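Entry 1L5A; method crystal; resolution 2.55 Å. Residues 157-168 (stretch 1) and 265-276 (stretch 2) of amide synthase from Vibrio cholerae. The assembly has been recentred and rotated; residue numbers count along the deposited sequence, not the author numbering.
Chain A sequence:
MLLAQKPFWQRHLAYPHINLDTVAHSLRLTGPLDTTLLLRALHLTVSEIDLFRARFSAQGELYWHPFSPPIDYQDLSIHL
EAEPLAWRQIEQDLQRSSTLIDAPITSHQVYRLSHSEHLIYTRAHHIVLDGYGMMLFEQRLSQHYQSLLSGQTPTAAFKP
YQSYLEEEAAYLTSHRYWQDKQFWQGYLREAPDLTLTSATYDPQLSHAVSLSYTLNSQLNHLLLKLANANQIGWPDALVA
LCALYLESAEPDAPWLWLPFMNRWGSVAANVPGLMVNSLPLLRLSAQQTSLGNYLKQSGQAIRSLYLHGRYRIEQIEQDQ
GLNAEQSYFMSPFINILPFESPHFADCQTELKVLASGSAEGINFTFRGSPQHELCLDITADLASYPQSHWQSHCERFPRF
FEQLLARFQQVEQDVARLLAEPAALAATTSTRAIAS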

# COMPACT_ATOMS: atom_id res chain seq x y z
N ALA A 157 1.10 -6.53 24.14
CA ALA A 157 1.41 -7.93 23.93
C ALA A 157 1.56 -8.24 22.43
O ALA A 157 1.17 -7.44 21.58
N PHE A 158 2.12 -9.40 22.12
CA PHE A 158 2.28 -9.82 20.74
C PHE A 158 0.86 -9.94 20.18
O PHE A 158 -0.06 -10.29 20.91
N LYS A 159 0.68 -9.65 18.90
CA LYS A 159 -0.64 -9.77 18.28
C LYS A 159 -0.89 -11.28 18.13
O LYS A 159 0.05 -12.05 18.07
N PRO A 160 -2.16 -11.71 18.07
CA PRO A 160 -2.41 -13.15 17.92
C PRO A 160 -1.87 -13.68 16.61
O PRO A 160 -1.79 -12.94 15.63
N TYR A 161 -1.50 -14.96 16.60
CA TYR A 161 -0.96 -15.57 15.39
C TYR A 161 -2.00 -15.50 14.28
O TYR A 161 -1.66 -15.38 13.11
N GLN A 162 -3.27 -15.57 14.68
CA GLN A 162 -4.39 -15.51 13.75
C GLN A 162 -4.38 -14.23 12.92
O GLN A 162 -4.83 -14.22 11.77
N SER A 163 -3.88 -13.14 13.49
CA SER A 163 -3.84 -11.90 12.72
C SER A 163 -2.84 -12.08 11.58
O SER A 163 -3.06 -11.57 10.47
N TYR A 164 -1.75 -12.80 11.85
CA TYR A 164 -0.75 -13.05 10.82
C TYR A 164 -1.34 -13.97 9.74
O TYR A 164 -1.18 -13.73 8.54
N LEU A 165 -2.05 -15.01 10.15
CA LEU A 165 -2.62 -15.90 9.16
C LEU A 165 -3.49 -15.12 8.21
O LEU A 165 -3.42 -15.30 6.99
N GLU A 166 -4.33 -14.25 8.78
CA GLU A 166 -5.22 -13.44 7.96
C GLU A 166 -4.44 -12.57 6.99
O GLU A 166 -4.73 -12.52 5.79
N GLU A 167 -3.42 -11.89 7.51
CA GLU A 167 -2.61 -11.04 6.67
C GLU A 167 -2.00 -11.90 5.54
O GLU A 167 -2.09 -11.54 4.36
N GLU A 168 -1.42 -13.05 5.89
CA GLU A 168 -0.79 -13.91 4.91
C GLU A 168 -1.81 -14.41 3.90
O GLU A 168 -1.52 -14.51 2.69
N GLY A 265 7.18 -4.25 7.58
CA GLY A 265 5.84 -3.78 7.27
C GLY A 265 4.71 -4.75 7.56
O GLY A 265 3.60 -4.54 7.11
N SER A 266 4.98 -5.80 8.33
CA SER A 266 3.95 -6.80 8.62
C SER A 266 3.62 -6.99 10.09
O SER A 266 4.42 -6.68 10.98
N VAL A 267 2.44 -7.52 10.35
CA VAL A 267 2.04 -7.76 11.72
C VAL A 267 2.95 -8.84 12.32
O VAL A 267 2.99 -9.03 13.53
N ALA A 268 3.69 -9.52 11.46
CA ALA A 268 4.61 -10.56 11.90
C ALA A 268 5.70 -9.90 12.73
O ALA A 268 6.46 -10.57 13.43
N ALA A 269 5.79 -8.58 12.63
CA ALA A 269 6.81 -7.87 13.40
C ALA A 269 6.46 -7.95 14.87
O ALA A 269 7.29 -7.64 15.73
N ASN A 270 5.23 -8.37 15.15
CA ASN A 270 4.76 -8.50 16.52
C ASN A 270 4.14 -9.86 16.74
O ASN A 270 3.22 -10.00 17.53
N VAL A 271 4.64 -10.87 16.04
CA VAL A 271 4.11 -12.21 16.18
C VAL A 271 5.25 -13.19 16.01
O VAL A 271 5.68 -13.47 14.90
N PRO A 272 5.78 -13.69 17.13
CA PRO A 272 6.88 -14.65 17.04
C PRO A 272 6.37 -15.86 16.25
O PRO A 272 5.24 -16.30 16.46
N GLY A 273 7.18 -16.35 15.32
CA GLY A 273 6.78 -17.50 14.53
C GLY A 273 7.79 -17.78 13.42
O GLY A 273 8.92 -17.31 13.47
N LEU A 274 7.37 -18.56 12.43
CA LEU A 274 8.24 -18.89 11.31
C LEU A 274 7.90 -18.04 10.08
O LEU A 274 6.83 -18.19 9.47
N MET A 275 8.80 -17.15 9.71
CA MET A 275 8.53 -16.34 8.54
C MET A 275 9.74 -16.14 7.63
O MET A 275 9.58 -15.75 6.48
N VAL A 276 10.94 -16.41 8.14
CA VAL A 276 12.15 -16.20 7.37
C VAL A 276 12.07 -16.92 6.01
O VAL A 276 11.54 -18.03 5.90

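What fills the apolar centre of the contact? Y164, on the helix of stretch 1, leaves its backbone sideways with chi1 t, and its ring receives M275 over one face: CE of M275 lies 3.5 Å from the centroid of the Y164 ring, a CH-pi contact almost along the ring normal. M275, chi1 m, points toward the helix, and its CE also meets the edge of the Y161 ring, 4.0 Å from Y161 CE1. A268 adds its CB, 3.8 Å from Y164 CD1.

How do the two valines fit around this core? V267 points toward stretch 1 with chi1 p. Its CG1 packs 3.7 Å from Y164 CA, while its CG2 reaches K159 CG, also at 3.7 Å. V271, chi1 t, places CG1 3.8 Å from Y161 CD1, at the edge of that ring, and CG2 3.6 Å from K159 O, so both of its methyls are used.

What closes the end that precedes the helix? F158, chi1 m, offers a ring face to P272, whose CG sits 3.5 Å from the centroid of the F158 ring in a second CH-pi contact. Beside it the backbones join directly, K159 N donating to N270 O at 2.9 Å. The aliphatic part of K159 covers N270, with K159 CG 3.9 Å from N270 CB.

Where does the contact turn polar? E167, chi1 t, points toward stretch 2 and uses both carboxylate oxygens: OE1 accepts from V267 N at 3.0 Å, and OE2 from S266 OG at a very short 2.4 Å. The tyrosine hydroxyls instead reach stretch 2 through water. Water 1 lies 2.8 Å from Y161 OH, accepts from L274 N and donates to L274 O; water 2, 3.0 Å from Y164 OH, donates to the same L274 O.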

# COMPACT_ATOMS: atom_id res chain seq x y z
CB ALA A 157 0.28 -8.76 24.49
CB PHE A 158 2.96 -11.20 20.70
CG PHE A 158 4.41 -11.18 21.10
CD1 PHE A 158 4.89 -12.09 22.05
CD2 PHE A 158 5.30 -10.31 20.49
CE1 PHE A 158 6.25 -12.12 22.39
CE2 PHE A 158 6.66 -10.33 20.81
CZ PHE A 158 7.14 -11.24 21.77
CB LYS A 159 -0.64 -9.12 16.90
CG LYS A 159 -0.19 -7.66 16.87
CD LYS A 159 -1.35 -6.70 17.04
CE LYS A 159 -0.88 -5.24 17.02
NZ LYS A 159 -0.11 -4.83 15.79
CB PRO A 160 -3.94 -13.26 18.00
CG PRO A 160 -4.43 -11.87 17.74
CD PRO A 160 -3.41 -10.98 18.36
CB TYR A 161 -0.57 -17.04 15.64
CG TYR A 161 0.13 -17.72 14.45
CD1 TYR A 161 1.38 -17.29 14.02
CD2 TYR A 161 -0.47 -18.79 13.79
CE1 TYR A 161 2.02 -17.90 12.97
CE2 TYR A 161 0.18 -19.42 12.73
CZ TYR A 161 1.42 -18.97 12.33
OH TYR A 161 2.11 -19.62 11.33
CB GLN A 162 -5.71 -15.61 14.53
CG GLN A 162 -6.98 -15.58 13.66
CD GLN A 162 -7.03 -16.72 12.66
OE1 GLN A 162 -6.56 -17.82 12.93
NE2 GLN A 162 -7.64 -16.47 11.50
CB SER A 163 -3.42 -10.72 13.60
OG SER A 163 -4.43 -10.39 14.53
CB TYR A 164 0.50 -13.70 11.42
CG TYR A 164 1.49 -14.20 10.39
CD1 TYR A 164 2.21 -13.31 9.60
CD2 TYR A 164 1.62 -15.56 10.14
CE1 TYR A 164 3.03 -13.76 8.56
CE2 TYR A 164 2.44 -16.03 9.11
CZ TYR A 164 3.13 -15.13 8.32
OH TYR A 164 3.87 -15.58 7.26
CB LEU A 165 -3.44 -17.00 9.81
CG LEU A 165 -2.57 -18.00 10.55
CD1 LEU A 165 -3.46 -19.14 10.99
CD2 LEU A 165 -1.45 -18.50 9.62
CB GLU A 166 -6.08 -12.56 8.85
CG GLU A 166 -7.25 -13.27 9.47
CD GLU A 166 -7.81 -12.50 10.65
OE1 GLU A 166 -7.45 -11.30 10.82
OE2 GLU A 166 -8.60 -13.11 11.41
CB GLU A 167 -1.53 -10.35 7.51
CG GLU A 167 -0.78 -9.25 6.78
CD GLU A 167 0.41 -8.77 7.55
OE1 GLU A 167 0.28 -7.82 8.35
OE2 GLU A 167 1.50 -9.35 7.39
CB GLU A 168 -0.09 -15.10 5.59
CG GLU A 168 0.76 -16.00 4.65
CD GLU A 168 2.02 -15.32 4.07
OE1 GLU A 168 2.31 -14.16 4.41
OE2 GLU A 168 2.73 -15.96 3.26
CB SER A 266 4.38 -8.15 8.03
OG SER A 266 3.57 -9.21 8.53
CB VAL A 267 0.56 -8.18 11.78
CG1 VAL A 267 0.39 -9.59 11.24
CG2 VAL A 267 0.04 -8.02 13.20
CB ALA A 268 5.23 -11.27 10.67
CB ALA A 269 6.90 -6.43 12.97
CB ASN A 270 3.71 -7.43 16.84
CG ASN A 270 4.19 -6.05 16.53
OD1 ASN A 270 3.82 -5.47 15.51
ND2 ASN A 270 5.05 -5.51 17.39
CB VAL A 271 3.05 -12.54 15.11
CG1 VAL A 271 2.43 -13.87 15.41
CG2 VAL A 271 2.01 -11.46 15.06
CB PRO A 272 7.16 -14.97 18.50
CG PRO A 272 6.87 -13.65 19.19
CD PRO A 272 5.56 -13.24 18.52
CB LEU A 274 8.13 -20.37 10.94
CG LEU A 274 8.84 -20.74 9.63
CD1 LEU A 274 10.28 -20.24 9.68
CD2 LEU A 274 8.79 -22.25 9.39
CB MET A 275 7.98 -14.96 8.97
CG MET A 275 6.59 -14.99 9.60
SD MET A 275 6.58 -15.14 11.42
CE MET A 275 4.82 -15.31 11.69
CB VAL A 276 13.41 -16.63 8.20
CG1 VAL A 276 13.45 -18.15 8.42
CG2 VAL A 276 14.64 -16.17 7.52
O HOH W 1 4.83 -18.83 11.44
O HOH W 2 5.48 -18.02 6.50